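Local coordinates for ThiJ/PfpI family protein (Pseudomonas syringae pv. tomato, PDB 3EWN), which is of unknown function but belongs to the DJ-1/PfpI family and carries the fold of the class I glutamine amidotransferase-like clan, at residues 29-37 and 64-74; 81-92 and 112-123. All coordinates share one frame; numbering follows the deposited sequence.

Contact 1: residues 29-37 and 64-74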
loop_
_atom_site.group_PDB
_atom_site.type_symbol
_atom_site.label_atom_id
_atom_site.label_comp_id
_atom_site.label_asym_id
_atom_site.label_seq_id
_atom_site.Cartn_x
_atom_site.Cartn_y
_atom_site.Cartn_z
ATOM N N LEU A 29 -5.641 13.681 2.352
ATOM C CA LEU A 29 -7.090 13.583 2.382
ATOM C C LEU A 29 -7.555 12.134 2.299
ATOM O O LEU A 29 -6.984 11.336 1.560
ATOM C CB LEU A 29 -7.689 14.363 1.206
ATOM C CG LEU A 29 -9.205 14.284 1.014
ATOM C CD1 LEU A 29 -9.907 15.116 2.077
ATOM C CD2 LEU A 29 -9.566 14.797 -0.380
ATOM N N VAL A 30 -8.577 11.796 3.079
ATOM C CA VAL A 30 -9.164 10.460 3.033
ATOM C C VAL A 30 -10.668 10.675 2.986
ATOM O O VAL A 30 -11.166 11.679 3.484
ATOM C CB VAL A 30 -8.801 9.572 4.263
ATOM C CG1 VAL A 30 -7.308 9.303 4.277
ATOM C CG2 VAL A 30 -9.266 10.223 5.561
ATOM N N TYR A 31 -11.385 9.741 2.374
ATOM C CA TYR A 31 -12.830 9.853 2.250
ATOM C C TYR A 31 -13.430 8.485 1.993
ATOM O O TYR A 31 -12.729 7.559 1.582
ATOM C CB TYR A 31 -13.184 10.817 1.108
ATOM C CG TYR A 31 -12.474 10.530 -0.200
ATOM C CD1 TYR A 31 -12.935 9.540 -1.068
ATOM C CD2 TYR A 31 -11.332 11.239 -0.563
ATOM C CE1 TYR A 31 -12.273 9.265 -2.270
ATOM C CE2 TYR A 31 -10.660 10.970 -1.760
ATOM C CZ TYR A 31 -11.139 9.984 -2.605
ATOM O OH TYR A 31 -10.487 9.719 -3.784
ATOM N N PRO A 32 -14.736 8.330 2.245
ATOM C CA PRO A 32 -15.380 7.035 2.021
ATOM C C PRO A 32 -15.224 6.580 0.575
ATOM O O PRO A 32 -15.375 7.374 -0.349
ATOM C CB PRO A 32 -16.841 7.310 2.379
ATOM C CG PRO A 32 -16.742 8.406 3.409
ATOM C CD PRO A 32 -15.686 9.304 2.808
ATOM N N GLY A 33 -14.898 5.307 0.380
ATOM C CA GLY A 33 -14.770 4.798 -0.972
ATOM C C GLY A 33 -13.436 5.000 -1.662
ATOM O O GLY A 33 -13.283 4.635 -2.825
HETATM N N MSE A 34 -12.468 5.586 -0.970
HETATM C CA MSE A 34 -11.159 5.784 -1.581
HETATM C C MSE A 34 -10.498 4.419 -1.779
HETATM O O MSE A 34 -10.865 3.450 -1.117
HETATM C CB MSE A 34 -10.280 6.636 -0.672
HETATM C CG MSE A 34 -9.894 5.936 0.624
HETATM SE SE MSE A 34 -8.694 6.971 1.688
HETATM C CE MSE A 34 -8.751 5.923 3.281
ATOM N N THR A 35 -9.542 4.339 -2.701
ATOM C CA THR A 35 -8.819 3.098 -2.934
ATOM C C THR A 35 -7.681 3.234 -1.936
ATOM O O THR A 35 -6.825 4.094 -2.091
ATOM C CB THR A 35 -8.267 3.026 -4.378
ATOM O OG1 THR A 35 -9.362 3.045 -5.304
ATOM C CG2 THR A 35 -7.462 1.746 -4.583
ATOM N N VAL A 36 -7.668 2.391 -0.910
ATOM C CA VAL A 36 -6.660 2.523 0.131
ATOM C C VAL A 36 -5.199 2.469 -0.316
ATOM O O VAL A 36 -4.364 3.183 0.240
ATOM C CB VAL A 36 -6.917 1.516 1.292
ATOM C CG1 VAL A 36 -6.471 0.121 0.906
ATOM C CG2 VAL A 36 -6.219 1.995 2.553
HETATM N N MSE A 37 -4.878 1.656 -1.319
HETATM C CA MSE A 37 -3.493 1.589 -1.790
HETATM C C MSE A 37 -3.050 2.975 -2.290
HETATM O O MSE A 37 -1.873 3.327 -2.225
HETATM C CB MSE A 37 -3.365 0.548 -2.914
HETATM C CG MSE A 37 -1.951 0.360 -3.467
HETATM SE SE MSE A 37 -0.570 -0.079 -2.184
HETATM C CE MSE A 37 0.910 0.609 -3.163
ATOM N N VAL A 64 -13.317 6.118 7.916
ATOM C CA VAL A 64 -13.784 6.070 6.535
ATOM C C VAL A 64 -13.449 4.690 5.982
ATOM O O VAL A 64 -12.350 4.181 6.196
ATOM C CB VAL A 64 -13.102 7.148 5.661
ATOM C CG1 VAL A 64 -13.516 8.533 6.137
ATOM C CG2 VAL A 64 -11.589 6.994 5.718
ATOM N N THR A 65 -14.405 4.079 5.292
ATOM C CA THR A 65 -14.198 2.749 4.736
ATOM C C THR A 65 -13.825 2.814 3.259
ATOM O O THR A 65 -14.517 3.451 2.465
ATOM C CB THR A 65 -15.459 1.881 4.901
ATOM O OG1 THR A 65 -15.814 1.821 6.291
ATOM C CG2 THR A 65 -15.198 0.472 4.382
ATOM N N SER A 66 -12.731 2.147 2.903
ATOM C CA SER A 66 -12.245 2.140 1.524
ATOM C C SER A 66 -13.159 1.369 0.582
ATOM O O SER A 66 -14.104 0.712 1.017
ATOM C CB SER A 66 -10.832 1.554 1.462
ATOM O OG SER A 66 -10.843 0.142 1.594
ATOM N N ASP A 67 -12.863 1.445 -0.714
ATOM C CA ASP A 67 -13.678 0.764 -1.710
ATOM C C ASP A 67 -13.586 -0.754 -1.608
ATOM O O ASP A 67 -14.341 -1.474 -2.268
ATOM C CB ASP A 67 -13.324 1.246 -3.132
ATOM C CG ASP A 67 -11.880 0.961 -3.530
ATOM O OD1 ASP A 67 -11.140 0.299 -2.772
ATOM O OD2 ASP A 67 -11.489 1.408 -4.634
ATOM N N ALA A 68 -12.677 -1.239 -0.765
ATOM C CA ALA A 68 -12.518 -2.674 -0.562
ATOM C C ALA A 68 -12.828 -3.057 0.883
ATOM O O ALA A 68 -12.514 -4.168 1.317
ATOM C CB ALA A 68 -11.102 -3.113 -0.931
ATOM N N GLY A 69 -13.417 -2.125 1.630
ATOM C CA GLY A 69 -13.795 -2.403 3.007
ATOM C C GLY A 69 -12.826 -2.139 4.147
ATOM O O GLY A 69 -13.157 -2.430 5.299
ATOM N N LEU A 70 -11.645 -1.594 3.865
ATOM C CA LEU A 70 -10.687 -1.323 4.935
ATOM C C LEU A 70 -10.958 0.061 5.509
ATOM O O LEU A 70 -10.966 1.050 4.779
ATOM C CB LEU A 70 -9.251 -1.396 4.412
ATOM C CG LEU A 70 -8.153 -1.380 5.481
ATOM C CD1 LEU A 70 -8.319 -2.571 6.416
ATOM C CD2 LEU A 70 -6.785 -1.429 4.811
ATOM N N ALA A 71 -11.183 0.127 6.818
ATOM C CA ALA A 71 -11.485 1.395 7.475
ATOM C C ALA A 71 -10.265 2.062 8.105
ATOM O O ALA A 71 -9.499 1.429 8.832
ATOM C CB ALA A 71 -12.572 1.187 8.530
ATOM N N ILE A 72 -10.111 3.353 7.822
ATOM C CA ILE A 72 -9.007 4.162 8.330
ATOM C C ILE A 72 -9.554 5.269 9.236
ATOM O O ILE A 72 -10.601 5.844 8.947
ATOM C CB ILE A 72 -8.225 4.811 7.158
ATOM C CG1 ILE A 72 -7.341 3.766 6.473
ATOM C CG2 ILE A 72 -7.380 5.974 7.659
ATOM C CD1 ILE A 72 -8.100 2.669 5.767
ATOM N N VAL A 73 -8.852 5.563 10.328
ATOM C CA VAL A 73 -9.300 6.605 11.249
ATOM C C VAL A 73 -8.590 7.929 10.973
ATOM O O VAL A 73 -7.368 8.012 11.051
ATOM C CB VAL A 73 -9.029 6.224 12.724
ATOM C CG1 VAL A 73 -9.674 7.258 13.644
ATOM C CG2 VAL A 73 -9.575 4.831 13.021
ATOM N N PRO A 74 -9.351 8.979 10.630
ATOM C CA PRO A 74 -8.741 10.285 10.354
ATOM C C PRO A 74 -8.121 10.848 11.630
ATOM O O PRO A 74 -8.524 10.473 12.730
ATOM C CB PRO A 74 -9.924 11.136 9.891
ATOM C CG PRO A 74 -10.908 10.129 9.365
ATOM C CD PRO A 74 -10.797 9.000 10.352
HETATM O O HOH W 1 -9.577 -0.292 -0.779
#

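Contact 2: residues 81-92 and 112-123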
loop_
_atom_site.group_PDB
_atom_site.type_symbol
_atom_site.label_atom_id
_atom_site.label_comp_id
_atom_site.label_asym_id
_atom_site.label_seq_id
_atom_site.Cartn_x
_atom_site.Cartn_y
_atom_site.Cartn_z
ATOM N N CYS A 81 -6.886 20.775 10.417
ATOM C CA CYS A 81 -5.702 20.591 9.583
ATOM C C CYS A 81 -4.951 21.921 9.511
ATOM O O CYS A 81 -5.566 22.970 9.332
ATOM C CB CYS A 81 -6.108 20.163 8.172
ATOM S SG CYS A 81 -4.724 19.955 7.026
ATOM N N PRO A 82 -3.617 21.897 9.666
ATOM C CA PRO A 82 -2.835 23.138 9.601
ATOM C C PRO A 82 -3.146 23.957 8.346
ATOM O O PRO A 82 -3.488 23.401 7.299
ATOM C CB PRO A 82 -1.397 22.633 9.618
ATOM C CG PRO A 82 -1.487 21.442 10.524
ATOM C CD PRO A 82 -2.765 20.758 10.055
ATOM N N ARG A 83 -3.022 25.277 8.459
ATOM C CA ARG A 83 -3.289 26.184 7.345
ATOM C C ARG A 83 -2.208 26.158 6.266
ATOM O O ARG A 83 -2.516 26.181 5.075
ATOM C CB ARG A 83 -3.439 27.615 7.865
ATOM C CG ARG A 83 -4.691 27.858 8.694
ATOM C CD ARG A 83 -5.806 28.428 7.839
ATOM N NE ARG A 83 -5.415 29.703 7.241
ATOM C CZ ARG A 83 -6.129 30.354 6.328
ATOM N NH1 ARG A 83 -7.281 29.853 5.899
ATOM N NH2 ARG A 83 -5.686 31.505 5.838
ATOM N N ASP A 84 -0.947 26.137 6.687
ATOM C CA ASP A 84 0.173 26.113 5.748
ATOM C C ASP A 84 0.825 24.735 5.771
ATOM O O ASP A 84 1.302 24.284 6.810
ATOM C CB ASP A 84 1.199 27.188 6.113
ATOM C CG ASP A 84 0.601 28.583 6.138
ATOM O OD1 ASP A 84 -0.524 28.773 5.628
ATOM O OD2 ASP A 84 1.265 29.500 6.662
ATOM N N LEU A 85 0.851 24.078 4.616
ATOM C CA LEU A 85 1.406 22.733 4.501
ATOM C C LEU A 85 2.593 22.621 3.556
ATOM O O LEU A 85 2.756 23.430 2.644
ATOM C CB LEU A 85 0.316 21.784 4.002
ATOM C CG LEU A 85 -0.968 21.705 4.828
ATOM C CD1 LEU A 85 -2.092 21.125 3.976
ATOM C CD2 LEU A 85 -0.724 20.861 6.067
ATOM N N THR A 86 3.419 21.602 3.781
ATOM C CA THR A 86 4.553 21.347 2.906
ATOM C C THR A 86 3.961 20.584 1.728
ATOM O O THR A 86 4.297 20.834 0.568
ATOM C CB THR A 86 5.603 20.454 3.587
ATOM O OG1 THR A 86 5.997 21.048 4.828
ATOM C CG2 THR A 86 6.822 20.287 2.690
ATOM N N VAL A 87 3.060 19.655 2.042
ATOM C CA VAL A 87 2.411 18.844 1.019
ATOM C C VAL A 87 0.919 18.628 1.248
ATOM O O VAL A 87 0.490 18.321 2.357
ATOM C CB VAL A 87 3.055 17.443 0.920
ATOM C CG1 VAL A 87 2.347 16.626 -0.159
ATOM C CG2 VAL A 87 4.537 17.562 0.614
ATOM N N LEU A 88 0.138 18.804 0.187
ATOM C CA LEU A 88 -1.304 18.560 0.232
ATOM C C LEU A 88 -1.437 17.371 -0.707
ATOM O O LEU A 88 -0.898 17.400 -1.810
ATOM C CB LEU A 88 -2.091 19.754 -0.315
ATOM C CG LEU A 88 -3.615 19.562 -0.407
ATOM C CD1 LEU A 88 -4.208 19.249 0.973
ATOM C CD2 LEU A 88 -4.245 20.816 -0.979
ATOM N N PHE A 89 -2.144 16.329 -0.281
ATOM C CA PHE A 89 -2.271 15.123 -1.097
ATOM C C PHE A 89 -3.680 14.554 -1.139
ATOM O O PHE A 89 -4.382 14.556 -0.133
ATOM C CB PHE A 89 -1.323 14.049 -0.547
ATOM C CG PHE A 89 -1.553 12.675 -1.119
ATOM C CD1 PHE A 89 -0.873 12.256 -2.259
ATOM C CD2 PHE A 89 -2.452 11.801 -0.517
ATOM C CE1 PHE A 89 -1.084 10.982 -2.788
ATOM C CE2 PHE A 89 -2.673 10.527 -1.038
ATOM C CZ PHE A 89 -1.987 10.116 -2.177
ATOM N N ALA A 90 -4.077 14.045 -2.306
ATOM C CA ALA A 90 -5.393 13.431 -2.455
ATOM C C ALA A 90 -5.293 12.084 -3.159
ATOM O O ALA A 90 -4.683 11.977 -4.226
ATOM C CB ALA A 90 -6.327 14.344 -3.237
ATOM N N PRO A 91 -5.875 11.031 -2.557
ATOM C CA PRO A 91 -5.858 9.687 -3.140
ATOM C C PRO A 91 -7.052 9.531 -4.074
ATOM O O PRO A 91 -7.939 10.394 -4.110
ATOM C CB PRO A 91 -5.968 8.783 -1.919
ATOM C CG PRO A 91 -6.912 9.560 -1.041
ATOM C CD PRO A 91 -6.369 10.988 -1.167
ATOM N N GLY A 92 -7.075 8.422 -4.809
ATOM C CA GLY A 92 -8.157 8.155 -5.740
ATOM C C GLY A 92 -9.203 7.147 -5.283
ATOM O O GLY A 92 -9.338 6.847 -4.097
ATOM N N ASP A 112 -8.458 26.055 -0.429
ATOM C CA ASP A 112 -7.791 26.908 0.549
ATOM C C ASP A 112 -6.368 26.443 0.837
ATOM O O ASP A 112 -5.408 27.194 0.666
ATOM C CB ASP A 112 -8.575 26.940 1.858
ATOM C CG ASP A 112 -7.877 27.756 2.923
ATOM O OD1 ASP A 112 -7.829 28.996 2.785
ATOM O OD2 ASP A 112 -7.362 27.158 3.890
ATOM N N ARG A 113 -6.230 25.199 1.279
ATOM C CA ARG A 113 -4.913 24.661 1.589
ATOM C C ARG A 113 -4.010 24.656 0.363
ATOM O O ARG A 113 -2.808 24.890 0.471
ATOM C CB ARG A 113 -5.044 23.247 2.155
ATOM C CG ARG A 113 -5.829 23.193 3.456
ATOM C CD ARG A 113 -5.231 24.139 4.500
ATOM N NE ARG A 113 -5.795 23.921 5.831
ATOM C CZ ARG A 113 -7.044 24.210 6.178
ATOM N NH1 ARG A 113 -7.879 24.743 5.295
ATOM N NH2 ARG A 113 -7.466 23.952 7.407
ATOM N N GLY A 114 -4.591 24.394 -0.805
ATOM C CA GLY A 114 -3.809 24.369 -2.028
ATOM C C GLY A 114 -3.221 25.723 -2.398
ATOM O O GLY A 114 -2.204 25.801 -3.088
ATOM N N ALA A 115 -3.855 26.797 -1.940
ATOM C CA ALA A 115 -3.373 28.141 -2.241
ATOM C C ALA A 115 -2.060 28.458 -1.529
ATOM O O ALA A 115 -1.340 29.370 -1.932
ATOM C CB ALA A 115 -4.433 29.174 -1.861
ATOM N N ARG A 116 -1.740 27.702 -0.481
ATOM C CA ARG A 116 -0.518 27.948 0.277
ATOM C C ARG A 116 0.437 26.758 0.396
ATOM O O ARG A 116 1.562 26.916 0.867
ATOM C CB ARG A 116 -0.877 28.444 1.678
ATOM C CG ARG A 116 -1.658 29.751 1.701
ATOM C CD ARG A 116 -1.972 30.152 3.131
ATOM N NE ARG A 116 -2.793 29.146 3.794
ATOM C CZ ARG A 116 -4.087 28.964 3.560
ATOM N NH1 ARG A 116 -4.721 29.731 2.680
ATOM N NH2 ARG A 116 -4.745 28.001 4.194
ATOM N N ALA A 117 0.002 25.576 -0.031
ATOM C CA ALA A 117 0.849 24.390 0.066
ATOM C C ALA A 117 2.079 24.482 -0.829
ATOM O O ALA A 117 1.996 24.948 -1.965
ATOM C CB ALA A 117 0.035 23.138 -0.289
ATOM N N LYS A 118 3.223 24.038 -0.316
ATOM C CA LYS A 118 4.462 24.073 -1.091
ATOM C C LYS A 118 4.337 23.116 -2.275
ATOM O O LYS A 118 4.795 23.407 -3.384
ATOM C CB LYS A 118 5.648 23.674 -0.208
ATOM C CG LYS A 118 7.004 23.913 -0.855
ATOM C CD LYS A 118 8.153 23.590 0.097
ATOM C CE LYS A 118 9.503 23.833 -0.573
ATOM N NZ LYS A 118 10.657 23.508 0.314
ATOM N N TYR A 119 3.707 21.972 -2.032
ATOM C CA TYR A 119 3.494 20.971 -3.070
ATOM C C TYR A 119 2.036 20.541 -3.066
ATOM O O TYR A 119 1.454 20.317 -2.007
ATOM C CB TYR A 119 4.368 19.742 -2.825
ATOM C CG TYR A 119 5.855 20.003 -2.889
ATOM C CD1 TYR A 119 6.522 20.079 -4.115
ATOM C CD2 TYR A 119 6.598 20.169 -1.723
ATOM C CE1 TYR A 119 7.894 20.313 -4.171
ATOM C CE2 TYR A 119 7.970 20.401 -1.768
ATOM C CZ TYR A 119 8.608 20.472 -2.994
ATOM O OH TYR A 119 9.964 20.699 -3.039
ATOM N N ILE A 120 1.457 20.441 -4.260
ATOM C CA ILE A 120 0.074 20.013 -4.443
ATOM C C ILE A 120 0.208 18.685 -5.175
ATOM O O ILE A 120 0.719 18.628 -6.295
ATOM C CB ILE A 120 -0.704 21.036 -5.290
ATOM C CG1 ILE A 120 -0.828 22.344 -4.500
ATOM C CG2 ILE A 120 -2.071 20.482 -5.672
ATOM C CD1 ILE A 120 -1.500 23.470 -5.260
ATOM N N THR A 121 -0.251 17.614 -4.542
ATOM C CA THR A 121 -0.084 16.291 -5.120
ATOM C C THR A 121 -1.307 15.394 -5.049
ATOM O O THR A 121 -2.256 15.663 -4.319
ATOM C CB THR A 121 1.064 15.559 -4.410
ATOM O OG1 THR A 121 0.671 15.279 -3.059
ATOM C CG2 THR A 121 2.322 16.427 -4.382
ATOM N N SER A 122 -1.256 14.307 -5.808
ATOM C CA SER A 122 -2.335 13.332 -5.828
ATOM C C SER A 122 -1.845 12.087 -6.538
ATOM O O SER A 122 -0.810 12.099 -7.207
ATOM C CB SER A 122 -3.564 13.882 -6.565
ATOM O OG SER A 122 -3.329 14.000 -7.963
ATOM N N VAL A 123 -2.587 11.005 -6.365
ATOM C CA VAL A 123 -2.277 9.744 -7.015
ATOM C C VAL A 123 -3.583 9.199 -7.582
ATOM O O VAL A 123 -4.650 9.396 -6.999
ATOM C CB VAL A 123 -1.677 8.723 -6.005
ATOM C CG1 VAL A 123 -1.728 7.308 -6.575
ATOM C CG2 VAL A 123 -0.242 9.104 -5.690
HETATM O O HOH W 2 -1.334 24.811 2.820
HETATM O O HOH W 3 2.879 26.399 3.075
#

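Contact 1: residues 29-37 and 64-74
Gly33 and Asp67, whose CA atoms lie 4.2 Å apart, sit at the centre of the polar part of this contact, where two turns dock by their backbones. Gly33 N gives an almost straight bond, 174° at the hydrogen, to Thr65 O, and Asp67 N returns one of 2.9 Å to Met34 O. Gly33 occupies the third position of a type II turn from Tyr31 to Met34, at backbone angles where a CB would jam against the preceding carbonyl. The Asp67 side chain reaches Thr35: with CG between its backbone N and carbonyl carbon (chi1 62°), OD2 accepts from Thr35 OG1 at 2.8 Å, the hydroxyl approaching from above the carboxylate plane. Asp67 OD1 accepts a hydrogen bond from a water 2.6 Å away that also accepts from Val36 N and bonds Ser66 OG, so the carboxylate holds Thr35 directly and Val36 N through the water. Ser66 OG in turn accepts from Leu70 N, bracing the type I turn of the 64-65/71-73 beta hairpin, which packs beside the loop leaving strand 25-29, an inner strand of the main DJ-1/PfpI sheet. Ala71 and Val73 carry this hairpin into an antiparallel ladder with the second subunit. The apolar part is formed by Val64, Leu70, Ile72 and Pro74, which meet the loop. Selenomethionine Met34, extended beyond CG, brings CE within 3.9 Å of Val64 CG2 and also to Ile72 CB, crossing both side chains at about a right angle. Val30 CG2 touches both Val64 CG2 and Pro74 CG, while Val36 CG2 meets Ile72 CD1 at 3.8 Å and, more loosely, Leu70 CD2.

Contact 2: residues 81-92 and 112-123
Bends at chi2 in Arg113 (-55°) and at chi3 in Arg116 (-61°) bring Arg113 of helix 104-114 and Arg116, just after it, onto the loop 81-86. The Arg113 guanidinium meets this loop with its edge: NH2 bonds Cys81 O at 2.9 Å and NE bonds Pro82 O at 2.8 Å, both nearly in the guanidinium plane. Arg116 grips Arg83 O side-on through NE and NH2 from one face of the carbonyl, and NE also reaches Asp84 OD1 at 2.9 Å. Arg83 lies flat on Arg116, guanidinium centres 3.7 Å apart and planes 17° apart. The stack of like charges is probably eased by Asp112, whose carboxylate bridges Arg113 and Arg83 and takes Arg116 NH1 and NH2, one on each oxygen. Long, multidentate arginines suit a loop offering mainly carbonyls.

Beyond it, strands 87-90 and 119-123 pair in parallel. Leu88 O accepts twice, from Thr121 N and from Thr121 OG1 at 2.9 Å; threonine's short hydroxyl can bond across to the neighbouring strand beside its own N-H. That hydroxyl also lies at the edge of the Phe89 ring, as does Val123 CG2, 3.6 Å from CE1. On the sheet face carrying Leu88 and Ala90, Leu88 CD2 packs 3.6 Å from Gly114 N. Strand 87-90, helices 95-100 and 104-114, and strand 119-123 thus make a beta-alpha-beta crossover in the parallel part of the central mixed DJ-1/PfpI sheet.

How the contacts relate
Contact 1 lies wholly ahead of contact 2 in the sequence, and their centres lie about 19 Å apart, yet they meet directly where neighbouring strands 25-29 and 87-90 run out of the central sheet. Tyr31 OH lies 2.7 Å from Pro91 O, a probable hydrogen bond, and Thr35 N is 2.9 Å from Gly92 O, probably another. The loop at the C-terminal end of strand 87-90 thereby ties the turn of contact 1 to the sheet of contact 2. A glycerol, probably from crystallisation, bonds Thr35 OG1, with about 6 Å between its nearest atoms and Gly92, which may mark a pocket beside this junction. Contact 1 also reaches the second subunit, whereas contact 2 stays within one chain.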